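Local coordinates for protein eukaryotic translation initiation factor 5A-2 (Arabidopsis thaliana, PDB 3HKS) that promotes translation elongation and termination by binding between the peptidyl and exit sites of stalled ribosomes, notably at polyproline stretches, at residues K25-A31 with H86-H92; V41-P46 with S151-E155; E51-S55 with K64-V68; I103-V109 with D120-L124; L130-M134 with I157-K161. All coordinates share one frame; numbering follows the deposited sequence.

Interactions 1 and 3 are antiparallel strand pairings of the N-terminal SH3-like domain, both held mainly by backbone hydrogen bonds; they meet where F67 packs on A31 and C88. Interaction 3, centred about 22 Å from the chain centre, lies more at the surface, and its side chains are largely polar. Interaction 2, centred about 9 Å from that centre, brings two hairpin turns together across the domain boundary with one salt bridge and a methionine. Interactions 4 and 5 belong to the OB-fold domain. The first is a surface meeting of loops with a lysine over a ring; the second is apolar helix-on-strand packing without direct hydrogen bonds. They share a 1,2-ethanediol and touch through V109 and M134.

Interaction 1: residues K25-A31 with H86-H92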
# COMPACT_ATOMS: atom_id res chain seq x y z
N LYS A 25 12.63 -4.15 2.84
CA LYS A 25 11.39 -3.52 2.41
C LYS A 25 11.21 -3.54 0.88
O LYS A 25 10.10 -3.37 0.37
CB LYS A 25 11.29 -2.12 3.01
CG LYS A 25 10.24 -2.09 4.10
CD LYS A 25 10.75 -1.59 5.42
CE LYS A 25 9.92 -2.21 6.54
NZ LYS A 25 10.59 -2.00 7.85
N THR A 26 12.31 -3.78 0.16
CA THR A 26 12.34 -3.81 -1.30
C THR A 26 13.15 -5.01 -1.81
O THR A 26 13.97 -5.58 -1.08
CB THR A 26 12.96 -2.52 -1.89
OG1 THR A 26 14.36 -2.46 -1.59
CG2 THR A 26 12.27 -1.26 -1.35
N TYR A 27 12.93 -5.37 -3.07
CA TYR A 27 13.81 -6.30 -3.75
C TYR A 27 14.21 -5.72 -5.11
O TYR A 27 13.46 -4.92 -5.68
CB TYR A 27 13.15 -7.67 -3.89
CG TYR A 27 11.80 -7.67 -4.58
CD1 TYR A 27 10.61 -7.50 -3.84
CD2 TYR A 27 11.71 -7.87 -5.95
CE1 TYR A 27 9.37 -7.53 -4.48
CE2 TYR A 27 10.49 -7.91 -6.59
CZ TYR A 27 9.32 -7.74 -5.85
OH TYR A 27 8.13 -7.79 -6.51
N PRO A 28 15.42 -6.07 -5.60
CA PRO A 28 15.91 -5.58 -6.88
C PRO A 28 15.41 -6.42 -8.06
O PRO A 28 15.47 -7.65 -8.01
CB PRO A 28 17.43 -5.70 -6.75
CG PRO A 28 17.63 -6.89 -5.85
CD PRO A 28 16.43 -6.92 -4.91
N GLN A 29 14.94 -5.74 -9.10
CA GLN A 29 14.44 -6.41 -10.29
C GLN A 29 14.75 -5.53 -11.51
O GLN A 29 14.58 -4.31 -11.45
CB GLN A 29 12.94 -6.66 -10.17
CG GLN A 29 12.29 -7.39 -11.35
CD GLN A 29 10.83 -7.66 -11.08
OE1 GLN A 29 10.15 -6.86 -10.46
NE2 GLN A 29 10.34 -8.82 -11.54
N SER A 30 15.20 -6.15 -12.60
CA SER A 30 15.63 -5.41 -13.78
C SER A 30 14.45 -4.62 -14.31
O SER A 30 13.33 -5.13 -14.33
CB SER A 30 16.21 -6.32 -14.85
OG SER A 30 15.22 -7.19 -15.38
N ALA A 31 14.71 -3.37 -14.72
CA ALA A 31 13.66 -2.49 -15.23
C ALA A 31 12.87 -3.12 -16.37
O ALA A 31 11.67 -2.90 -16.48
CB ALA A 31 14.25 -1.15 -15.65
N HIS A 86 19.37 -2.33 -15.88
CA HIS A 86 19.62 -1.93 -14.50
C HIS A 86 18.45 -2.39 -13.62
O HIS A 86 17.32 -2.54 -14.10
CB HIS A 86 19.77 -0.40 -14.35
CG HIS A 86 21.10 0.15 -14.78
ND1 HIS A 86 21.90 -0.45 -15.74
CD2 HIS A 86 21.75 1.28 -14.42
CE1 HIS A 86 22.98 0.28 -15.93
NE2 HIS A 86 22.91 1.34 -15.14
N ASN A 87 18.72 -2.62 -12.33
CA ASN A 87 17.66 -2.96 -11.38
C ASN A 87 16.88 -1.74 -10.94
O ASN A 87 17.45 -0.68 -10.72
CB ASN A 87 18.21 -3.62 -10.10
CG ASN A 87 18.81 -4.94 -10.35
OD1 ASN A 87 18.36 -5.68 -11.21
ND2 ASN A 87 19.85 -5.27 -9.60
N CYS A 88 15.58 -1.93 -10.82
CA CYS A 88 14.76 -1.03 -10.03
C CYS A 88 14.71 -1.62 -8.63
O CYS A 88 14.95 -2.81 -8.44
CB CYS A 88 13.35 -0.96 -10.62
SG CYS A 88 13.32 -0.12 -12.19
N ASP A 89 14.42 -0.78 -7.65
CA ASP A 89 13.95 -1.27 -6.35
C ASP A 89 12.44 -1.43 -6.42
O ASP A 89 11.73 -0.52 -6.80
CB ASP A 89 14.33 -0.30 -5.24
CG ASP A 89 15.80 -0.32 -4.95
OD1 ASP A 89 16.39 -1.42 -4.90
OD2 ASP A 89 16.36 0.77 -4.76
N VAL A 90 11.96 -2.62 -6.09
CA VAL A 90 10.54 -2.89 -6.08
C VAL A 90 10.08 -3.03 -4.62
O VAL A 90 10.60 -3.85 -3.89
CB VAL A 90 10.18 -4.17 -6.88
CG1 VAL A 90 8.67 -4.47 -6.78
CG2 VAL A 90 10.61 -4.03 -8.34
N PRO A 91 9.08 -2.22 -4.20
CA PRO A 91 8.64 -2.31 -2.80
C PRO A 91 7.72 -3.52 -2.60
O PRO A 91 6.93 -3.84 -3.48
CB PRO A 91 7.87 -1.01 -2.59
CG PRO A 91 7.25 -0.73 -3.95
CD PRO A 91 8.30 -1.22 -4.96
N HIS A 92 7.84 -4.19 -1.46
CA HIS A 92 6.81 -5.15 -1.06
C HIS A 92 5.55 -4.35 -0.71
O HIS A 92 5.64 -3.30 -0.06
CB HIS A 92 7.24 -5.95 0.17
CG HIS A 92 8.31 -6.96 -0.11
ND1 HIS A 92 8.07 -8.12 -0.82
CD2 HIS A 92 9.61 -6.99 0.24
CE1 HIS A 92 9.18 -8.82 -0.89
NE2 HIS A 92 10.13 -8.16 -0.26
O HOH W 1 7.81 -2.74 1.58
O HOH W 2 13.00 -8.60 0.38
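Y27 lays one face of its ring over V90, whose CB sits 3.9 Å from the ring centroid, a CH-pi contact slightly displaced toward the rim. The two belong to an antiparallel strand pair, 26-30 with 87-91, that opens the SH3-like N-terminal domain. Y27 CG lies between its own backbone N and carbonyl carbon (chi1 55°), which brings the ring back over the partner strand until OH stands 3.4 Å from V90 CG1. The same valine is touched on its other branch, CG2, by the OE1 end of the extended Q29 side chain. Beyond V90 the H92 ring approaches Y27 at an oblique 53° between planes, its CE1 3.5 Å from Y27 CD1.

Backbone bonds pair Y27 with V90 and Q29 with C88 in both directions, and A31 N adds a further one to H86 O at the far end. On the face carrying T26, P28, D89 and P91 the side-chain contacts are sparser; T26 and P91 pack instead on V41 of strand 39-42 and on M152. C88 SG touches A31 CB at 3.7 Å, and both residues pack on F67 and V82. At the other end K25 O is gripped twice, by H92 N at 3.0 Å and by a water that donates to it at 2.7 Å and also to H92 O.

Interaction 2: residues V41-P46 with S151-E155; sequences VIKNRP and SMGEE
R45 and E154 supply the charged part of this contact: NH1 of the arginine donates to OE1 of the glutamate at 3.0 Å, with 162° at the hydrogen. OE1 lies close to the guanidinium plane and is approached on its syn side, but the guanidinium and carboxylate planes are turned 46° apart, so the pair is not a flat two-pronged bridge. Bends at chi2 and chi3 fold the arginine back toward the other turn, and CD of the following P46 stands over the centre of its guanidinium. NE forms a second salt bridge, to D71, so two carboxylates probably restrain the rotation of the group.

Each segment carries a type I' turn, I42 to R45 and S151 to E154. The first joins two strands of the SH3-like domain and the second two strands of the OB-fold domain, and the contact therefore joins the facing hairpins of the two domains.

Apolar packing centres on M152. Its chain runs out extended as far as SD and then bends at chi3, 78°, placing SD 3.7 Å from V41 CG2 and 3.9 Å from P46 CD. V41 and M152 meet tip to tip, and CE continues past them to N44 ND2, 3.6 Å away.

Polar and apolar groups mix at S151. Its OG rests 3.4 Å from P46 CB while hydrogen-bonding to H92 O, beside P91, which packs against V41, P46 and S151.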
# COMPACT_ATOMS: atom_id res chain seq x y z
N VAL A 41 9.98 1.61 -6.74
CA VAL A 41 10.35 2.73 -5.87
C VAL A 41 10.91 3.87 -6.73
O VAL A 41 11.84 3.65 -7.52
CB VAL A 41 11.40 2.33 -4.78
CG1 VAL A 41 11.80 3.53 -3.95
CG2 VAL A 41 10.87 1.22 -3.88
N ILE A 42 10.31 5.05 -6.58
CA ILE A 42 10.80 6.29 -7.19
C ILE A 42 10.92 7.32 -6.08
O ILE A 42 9.95 7.54 -5.34
CB ILE A 42 9.85 6.83 -8.31
CG1 ILE A 42 9.62 5.76 -9.39
CG2 ILE A 42 10.44 8.11 -8.93
CD1 ILE A 42 8.57 6.14 -10.45
N LYS A 43 12.10 7.91 -5.94
CA LYS A 43 12.37 8.92 -4.90
C LYS A 43 11.93 8.44 -3.51
O LYS A 43 11.30 9.18 -2.75
CB LYS A 43 11.71 10.27 -5.24
CG LYS A 43 11.81 10.70 -6.71
CD LYS A 43 12.86 11.77 -6.92
CE LYS A 43 12.28 13.17 -6.70
NZ LYS A 43 11.21 13.50 -7.69
N ASN A 44 12.28 7.19 -3.21
CA ASN A 44 11.98 6.51 -1.94
C ASN A 44 10.48 6.38 -1.64
O ASN A 44 10.08 6.25 -0.49
CB ASN A 44 12.78 7.15 -0.78
CG ASN A 44 13.12 6.14 0.35
OD1 ASN A 44 12.91 6.43 1.53
ND2 ASN A 44 13.65 4.97 -0.02
N ARG A 45 9.66 6.40 -2.69
CA ARG A 45 8.20 6.30 -2.56
C ARG A 45 7.69 5.05 -3.28
O ARG A 45 8.09 4.79 -4.40
CB ARG A 45 7.50 7.56 -3.12
CG ARG A 45 7.82 8.87 -2.39
CD ARG A 45 7.38 8.84 -0.91
NE ARG A 45 5.97 8.49 -0.80
CZ ARG A 45 5.37 8.10 0.31
NH1 ARG A 45 6.04 7.99 1.45
NH2 ARG A 45 4.07 7.81 0.29
N PRO A 46 6.83 4.27 -2.61
CA PRO A 46 6.25 3.10 -3.29
C PRO A 46 5.15 3.51 -4.26
O PRO A 46 4.18 4.15 -3.86
CB PRO A 46 5.71 2.24 -2.13
CG PRO A 46 5.44 3.26 -0.99
CD PRO A 46 6.41 4.40 -1.19
N SER A 151 3.55 -0.67 2.97
CA SER A 151 4.72 -0.67 2.10
C SER A 151 5.75 0.29 2.67
O SER A 151 5.42 1.41 3.03
CB SER A 151 4.34 -0.24 0.68
OG SER A 151 5.35 -0.55 -0.26
N MET A 152 6.99 -0.19 2.76
CA MET A 152 8.15 0.63 3.12
C MET A 152 8.02 1.32 4.49
O MET A 152 8.38 2.49 4.65
CB MET A 152 8.45 1.62 1.99
CG MET A 152 8.87 0.91 0.68
SD MET A 152 9.40 2.02 -0.62
CE MET A 152 11.06 2.46 -0.11
N GLY A 153 7.49 0.58 5.46
CA GLY A 153 7.29 1.09 6.83
C GLY A 153 6.12 2.04 7.02
O GLY A 153 6.01 2.72 8.05
N GLU A 154 5.24 2.10 6.02
CA GLU A 154 4.13 3.04 6.01
C GLU A 154 2.85 2.26 5.79
O GLU A 154 2.81 1.31 5.01
CB GLU A 154 4.34 4.08 4.91
CG GLU A 154 3.33 5.23 4.92
CD GLU A 154 3.81 6.44 4.11
OE1 GLU A 154 5.04 6.63 3.95
OE2 GLU A 154 2.94 7.21 3.65
N GLU A 155 1.80 2.64 6.51
CA GLU A 155 0.58 1.83 6.56
C GLU A 155 -0.64 2.72 6.50
O GLU A 155 -0.66 3.82 7.05
CB GLU A 155 0.55 0.96 7.82
CG GLU A 155 1.70 -0.03 7.91
CD GLU A 155 1.54 -1.04 9.03
OE1 GLU A 155 1.70 -0.68 10.21
OE2 GLU A 155 1.29 -2.23 8.73

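Interaction 3: residues E51-S55 with K64-V68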
# COMPACT_ATOMS: atom_id res chain seq x y z
N GLU A 51 2.06 3.28 -16.54
CA GLU A 51 2.52 3.32 -17.93
C GLU A 51 3.98 2.87 -18.05
O GLU A 51 4.84 3.30 -17.27
CB GLU A 51 2.37 4.74 -18.52
CG GLU A 51 0.93 5.32 -18.46
CD GLU A 51 0.83 6.81 -18.79
OE1 GLU A 51 0.03 7.53 -18.13
OE2 GLU A 51 1.54 7.28 -19.72
N VAL A 52 4.26 1.98 -19.00
CA VAL A 52 5.63 1.61 -19.36
C VAL A 52 5.83 1.82 -20.85
O VAL A 52 5.05 1.31 -21.66
CB VAL A 52 5.94 0.11 -19.08
CG1 VAL A 52 7.42 -0.19 -19.35
CG2 VAL A 52 5.56 -0.29 -17.65
N SER A 53 6.88 2.57 -21.20
CA SER A 53 7.34 2.61 -22.60
C SER A 53 8.86 2.45 -22.72
O SER A 53 9.60 2.66 -21.75
CB SER A 53 6.84 3.87 -23.32
OG SER A 53 7.35 5.05 -22.74
N THR A 54 9.33 2.07 -23.90
CA THR A 54 10.76 1.87 -24.12
C THR A 54 11.26 2.76 -25.23
O THR A 54 10.48 3.17 -26.10
CB THR A 54 11.10 0.39 -24.44
OG1 THR A 54 10.33 -0.03 -25.56
CG2 THR A 54 10.80 -0.53 -23.25
N SER A 55 12.55 3.08 -25.19
CA SER A 55 13.23 3.78 -26.28
C SER A 55 14.64 3.23 -26.44
O SER A 55 15.23 2.69 -25.50
CB SER A 55 13.26 5.31 -26.07
OG SER A 55 14.02 5.68 -24.93
N LYS A 64 15.80 1.59 -22.99
CA LYS A 64 15.56 2.26 -21.74
C LYS A 64 14.08 2.11 -21.47
O LYS A 64 13.27 2.13 -22.41
CB LYS A 64 15.94 3.76 -21.82
CG LYS A 64 17.43 3.97 -22.01
CD LYS A 64 17.79 5.29 -22.64
CE LYS A 64 17.62 5.28 -24.14
NZ LYS A 64 18.83 5.81 -24.78
N CYS A 65 13.73 1.94 -20.20
CA CYS A 65 12.33 1.86 -19.77
C CYS A 65 11.92 3.18 -19.16
O CYS A 65 12.60 3.71 -18.28
CB CYS A 65 12.14 0.74 -18.76
SG CYS A 65 12.51 -0.88 -19.41
N HIS A 66 10.81 3.72 -19.66
CA HIS A 66 10.27 4.99 -19.19
C HIS A 66 9.03 4.67 -18.34
O HIS A 66 8.04 4.16 -18.86
CB HIS A 66 9.88 5.88 -20.39
CG HIS A 66 11.01 6.13 -21.35
ND1 HIS A 66 11.39 7.40 -21.74
CD2 HIS A 66 11.85 5.28 -21.99
CE1 HIS A 66 12.41 7.32 -22.57
NE2 HIS A 66 12.71 6.05 -22.74
N PHE A 67 9.10 4.98 -17.06
CA PHE A 67 8.00 4.66 -16.13
C PHE A 67 7.15 5.86 -15.76
O PHE A 67 7.68 6.93 -15.44
CB PHE A 67 8.54 4.02 -14.84
CG PHE A 67 9.24 2.72 -15.07
CD1 PHE A 67 8.54 1.61 -15.50
CD2 PHE A 67 10.61 2.61 -14.88
CE1 PHE A 67 9.19 0.40 -15.73
CE2 PHE A 67 11.27 1.40 -15.10
CZ PHE A 67 10.56 0.30 -15.52
N VAL A 68 5.84 5.68 -15.79
CA VAL A 68 4.92 6.59 -15.08
C VAL A 68 4.26 5.76 -13.97
O VAL A 68 3.73 4.69 -14.23
CB VAL A 68 3.85 7.23 -16.03
CG1 VAL A 68 2.99 8.24 -15.27
CG2 VAL A 68 4.52 7.90 -17.23
O HOH W 3 6.02 5.96 -20.07
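S55 OG and H66 NE2 meet at 2.6 Å in a hydrogen bond that either could donate, with the hydroxyl at the edge of the imidazole and near its plane. Two residues along, the S53 hydroxyl passes 3.6 Å from H66 CB. A water bound to S53 OG also donates to H66 O, bridging the strands beside the direct bonds. Both serine hydroxyls sit between their own backbone N and carbonyl carbon (chi1 65° for S55), an orientation that turns them toward the histidine. On this same face E51 and V68 run side by side, CB to CB 3.8 Å.

The opposite face is apolar around V52, whose methyls lie alongside F67, CG1 to CE1 4.1 Å. Behind these side chains stands the backbone of an antiparallel hairpin. The E51-V68, S53-H66 and S55-K64 pairs are each closed by two hydrogen bonds, and H66 N reaches S53 O at 2.6 Å, which sets H66 directly across from S53, with S55 diagonal to it. K64 sends its NZ to T57 in the connecting loop, which also contains K59, probably the hypusine site, as in related eIF-5A proteins, and unmodified here.

Strands 45-55 and 64-71 are the middle pair of the four-stranded antiparallel sheet of the SH3-like domain: strand 39-42 flanks the first, and strand 77-83 flanks the second, with I81 touching H66 and V82 touching F67.

Interaction 4: residues I103-V109 with D120-L124. With EDO (1,2-ethanediol), chain F.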
# COMPACT_ATOMS: atom_id res chain seq x y z
N ILE A 103 -10.96 1.19 19.79
CA ILE A 103 -10.63 2.53 19.36
C ILE A 103 -10.44 3.34 20.64
O ILE A 103 -11.38 3.51 21.43
CB ILE A 103 -11.74 3.18 18.46
CG1 ILE A 103 -12.03 2.32 17.22
CG2 ILE A 103 -11.36 4.60 18.05
CD1 ILE A 103 -13.28 2.71 16.47
N THR A 104 -9.21 3.81 20.85
CA THR A 104 -8.87 4.56 22.05
C THR A 104 -9.43 5.98 21.95
O THR A 104 -9.73 6.44 20.85
CB THR A 104 -7.35 4.62 22.29
OG1 THR A 104 -6.74 5.51 21.35
CG2 THR A 104 -6.72 3.23 22.17
N GLU A 105 -9.58 6.67 23.07
CA GLU A 105 -10.07 8.05 23.10
C GLU A 105 -9.13 9.05 22.40
O GLU A 105 -9.58 10.12 22.00
CB GLU A 105 -10.36 8.54 24.53
CG GLU A 105 -11.41 7.76 25.32
CD GLU A 105 -12.80 7.73 24.65
OE1 GLU A 105 -13.19 8.70 23.96
OE2 GLU A 105 -13.52 6.73 24.85
N ASP A 106 -7.85 8.70 22.26
CA ASP A 106 -6.91 9.53 21.51
C ASP A 106 -6.71 9.10 20.05
O ASP A 106 -5.82 9.60 19.36
CB ASP A 106 -5.56 9.70 22.25
CG ASP A 106 -4.84 8.37 22.50
OD1 ASP A 106 -5.48 7.31 22.56
OD2 ASP A 106 -3.60 8.40 22.65
N GLY A 107 -7.53 8.17 19.58
CA GLY A 107 -7.60 7.91 18.15
C GLY A 107 -6.76 6.75 17.66
O GLY A 107 -6.65 6.56 16.46
N PHE A 108 -6.17 5.99 18.57
CA PHE A 108 -5.45 4.79 18.18
C PHE A 108 -6.43 3.64 17.96
O PHE A 108 -7.54 3.62 18.51
CB PHE A 108 -4.36 4.40 19.19
CG PHE A 108 -3.09 5.23 19.08
CD1 PHE A 108 -2.10 4.89 18.17
CD2 PHE A 108 -2.91 6.35 19.90
CE1 PHE A 108 -0.93 5.65 18.06
CE2 PHE A 108 -1.73 7.12 19.81
CZ PHE A 108 -0.74 6.76 18.88
N VAL A 109 -6.02 2.69 17.15
CA VAL A 109 -6.82 1.54 16.83
C VAL A 109 -6.09 0.28 17.33
O VAL A 109 -4.86 0.18 17.21
CB VAL A 109 -7.12 1.54 15.30
CG1 VAL A 109 -7.63 0.23 14.83
CG2 VAL A 109 -8.12 2.65 14.97
N ASP A 120 -1.30 -2.26 17.65
CA ASP A 120 -1.85 -1.01 18.22
C ASP A 120 -1.21 0.30 17.74
O ASP A 120 -1.48 1.36 18.32
CB ASP A 120 -1.74 -1.05 19.76
CG ASP A 120 -2.62 -2.10 20.40
OD1 ASP A 120 -3.37 -2.79 19.67
OD2 ASP A 120 -2.55 -2.24 21.64
N ASP A 121 -0.37 0.24 16.70
CA ASP A 121 0.41 1.41 16.26
C ASP A 121 -0.30 2.33 15.26
O ASP A 121 0.15 3.46 15.02
CB ASP A 121 1.80 0.99 15.73
CG ASP A 121 1.75 -0.13 14.69
OD1 ASP A 121 0.71 -0.77 14.49
OD2 ASP A 121 2.80 -0.39 14.05
N LEU A 122 -1.42 1.87 14.71
CA LEU A 122 -2.19 2.66 13.75
C LEU A 122 -3.23 3.56 14.39
O LEU A 122 -3.74 3.27 15.48
CB LEU A 122 -2.87 1.76 12.72
CG LEU A 122 -1.98 0.89 11.82
CD1 LEU A 122 -2.84 0.26 10.72
CD2 LEU A 122 -0.83 1.71 11.24
N LYS A 123 -3.55 4.64 13.70
CA LYS A 123 -4.61 5.54 14.11
C LYS A 123 -5.76 5.45 13.13
O LYS A 123 -5.66 4.78 12.09
CB LYS A 123 -4.07 6.97 14.21
CG LYS A 123 -2.90 7.08 15.20
CD LYS A 123 -2.66 8.51 15.65
CE LYS A 123 -3.69 8.96 16.69
NZ LYS A 123 -3.28 10.24 17.33
N LEU A 124 -6.88 6.07 13.50
CA LEU A 124 -8.05 6.15 12.63
C LEU A 124 -7.68 6.81 11.30
O LEU A 124 -6.93 7.79 11.28
CB LEU A 124 -9.18 6.92 13.32
CG LEU A 124 -9.87 6.23 14.50
CD1 LEU A 124 -10.60 7.25 15.37
CD2 LEU A 124 -10.85 5.18 13.99
C1 EDO F . -3.08 4.68 9.93
O1 EDO F . -2.41 5.46 10.94
C2 EDO F . -4.16 5.53 9.25
O2 EDO F . -4.60 4.92 8.03
O HOH W 4 -3.40 -0.39 15.13
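K123 runs its aliphatic chain over one face of the F108 ring, CG 4.0 Å from the centroid and offset toward the rim. The two side chains pass at a slant, and a bend at chi3 (77°) carries the ammonium back across the ring, NZ 4.8 Å from its centroid, as an off-centre cation-pi contact. NZ also makes a weak hydrogen bond to D106 O. D121 O lies instead at the edge of the ring, near its plane, so backbone from the 120-124 loop borders the aromatic that its lysine covers.

L124 points its methyls the other way. CD1 meets I103 CG2 at 3.8 Å and CD2 meets V109 CG2 at 3.8 Å; the leucine crosses both side chains at about a right angle.

Between these two groups the backbones bridge at F108 and K123. L124 N donates to G107 O at 3.0 Å and V109 N to L122 O at 2.9 Å, while a water links V109 O with L122 N. G107 ends a type I turn that begins at T104, whose hydroxyl donates to D106 OD1 and accepts from F108 N, bracing the turn that leads into F108. At G107 phi is 96°, where a side chain would press on the preceding carbonyl; K123 CE and L124 CD1 also crowd this side.

The contact lies at the surface of the OB-fold domain, beside a 1,2-ethanediol held by K123 N. Helix 128-139 backs it, R135 and F138 against I103 and M134 against V109, while L122 leans on E155 and I157 of strand 154-163.

Interaction 5: residues L130-M134 with I157-K161; sequences LTAQM and ICAVK. With EDO (1,2-ethanediol), chain F.
M134 crosses V160 at about a right angle, and its side chain can be followed inward from the helix. From CB, with CG anti to the carbonyl carbon (chi1 -68°), the chain heads for the strand and CG presses on V160 CG2 at 3.5 Å, with CG1 of the same valine a little farther off at 3.9 Å. SD comes next, 3.9 Å from V160 CG2 and also near I157 CG2. There the chain turns, chi3 65°, and CE ends tip to tip with I157 CD1 at 4.1 Å. One methionine thus spans two inward-facing residues of the strand, while L100 and I103 of strand 87-103 also pack on it.

One helical turn earlier, L130 slides past V160 in the opposite direction, its CG 3.9 Å from V160 CG2. Its CD2 methyl extends over the strand backbone, 3.8 Å from I157 O. Q133 adds its CB against V160 CG1 at 3.8 Å. Its OE1 lies close to V160 O, but both are acceptors and no bond forms; NE2 instead makes a weak bond to G129 O. V160 is therefore clasped by three helix residues, and no direct hydrogen bond joins the segments.

At the start of 157-161, I157 N donates to a 1,2-ethanediol that K123 N also holds. The axes of 130-134 and 157-161 run at 34° to each other, 8.4 Å apart at closest approach, with P125 and I144 adding to the apolar layer. Such packing of helix 128-139 against the curled antiparallel sheet is characteristic of the OB fold, in which a helix caps one end of the barrel.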
# COMPACT_ATOMS: atom_id res chain seq x y z
N LEU A 130 -14.58 5.92 6.35
CA LEU A 130 -13.92 4.77 6.95
C LEU A 130 -13.91 4.87 8.47
O LEU A 130 -14.18 3.90 9.15
CB LEU A 130 -12.50 4.63 6.41
CG LEU A 130 -12.14 3.57 5.35
CD1 LEU A 130 -13.31 3.11 4.47
CD2 LEU A 130 -10.94 4.03 4.49
N THR A 131 -13.62 6.06 8.98
CA THR A 131 -13.59 6.31 10.42
C THR A 131 -14.97 6.19 11.08
O THR A 131 -15.09 5.58 12.14
CB THR A 131 -12.90 7.67 10.74
OG1 THR A 131 -11.49 7.50 10.61
CG2 THR A 131 -13.20 8.17 12.16
N ALA A 132 -15.99 6.75 10.44
CA ALA A 132 -17.35 6.62 10.94
C ALA A 132 -17.80 5.16 10.95
O ALA A 132 -18.47 4.72 11.88
CB ALA A 132 -18.31 7.47 10.13
N GLN A 133 -17.44 4.41 9.90
CA GLN A 133 -17.76 2.98 9.85
C GLN A 133 -17.13 2.21 11.02
O GLN A 133 -17.80 1.35 11.62
CB GLN A 133 -17.27 2.35 8.53
CG GLN A 133 -18.12 2.67 7.34
CD GLN A 133 -17.59 2.02 6.08
OE1 GLN A 133 -17.77 0.83 5.86
NE2 GLN A 133 -16.93 2.81 5.25
N MET A 134 -15.86 2.51 11.31
CA MET A 134 -15.13 1.86 12.40
C MET A 134 -15.72 2.20 13.76
O MET A 134 -15.98 1.31 14.55
CB MET A 134 -13.64 2.23 12.37
CG MET A 134 -12.92 1.65 11.16
SD MET A 134 -11.21 2.16 11.02
CE MET A 134 -10.51 1.42 12.48
N ILE A 157 -5.02 2.39 6.61
CA ILE A 157 -6.30 1.69 6.66
C ILE A 157 -7.05 2.06 5.39
O ILE A 157 -7.32 3.22 5.15
CB ILE A 157 -7.12 2.03 7.94
CG1 ILE A 157 -6.43 1.44 9.19
CG2 ILE A 157 -8.58 1.54 7.81
CD1 ILE A 157 -6.94 1.99 10.57
N CYS A 158 -7.38 1.06 4.58
CA CYS A 158 -7.87 1.29 3.22
C CYS A 158 -9.28 0.72 2.96
O CYS A 158 -9.90 1.05 1.95
CB CYS A 158 -6.86 0.75 2.19
SG CYS A 158 -6.67 -1.08 2.25
N ALA A 159 -9.78 -0.13 3.86
CA ALA A 159 -11.16 -0.63 3.77
C ALA A 159 -11.71 -1.04 5.13
O ALA A 159 -10.95 -1.38 6.03
CB ALA A 159 -11.25 -1.80 2.79
N VAL A 160 -13.03 -1.00 5.27
CA VAL A 160 -13.71 -1.39 6.50
C VAL A 160 -14.99 -2.14 6.14
O VAL A 160 -15.76 -1.68 5.31
CB VAL A 160 -14.06 -0.16 7.38
CG1 VAL A 160 -14.86 -0.58 8.65
CG2 VAL A 160 -12.80 0.62 7.77
N LYS A 161 -15.21 -3.29 6.77
CA LYS A 161 -16.48 -4.02 6.62
C LYS A 161 -16.94 -4.63 7.94
O LYS A 161 -16.12 -4.96 8.80
CB LYS A 161 -16.37 -5.11 5.56
CG LYS A 161 -15.35 -6.20 5.90
CD LYS A 161 -15.27 -7.29 4.82
CE LYS A 161 -14.01 -8.14 5.03
NZ LYS A 161 -14.12 -9.49 4.40
C1 EDO F . -3.08 4.68 9.93
O1 EDO F . -2.41 5.46 10.94
C2 EDO F . -4.16 5.53 9.25
O2 EDO F . -4.60 4.92 8.03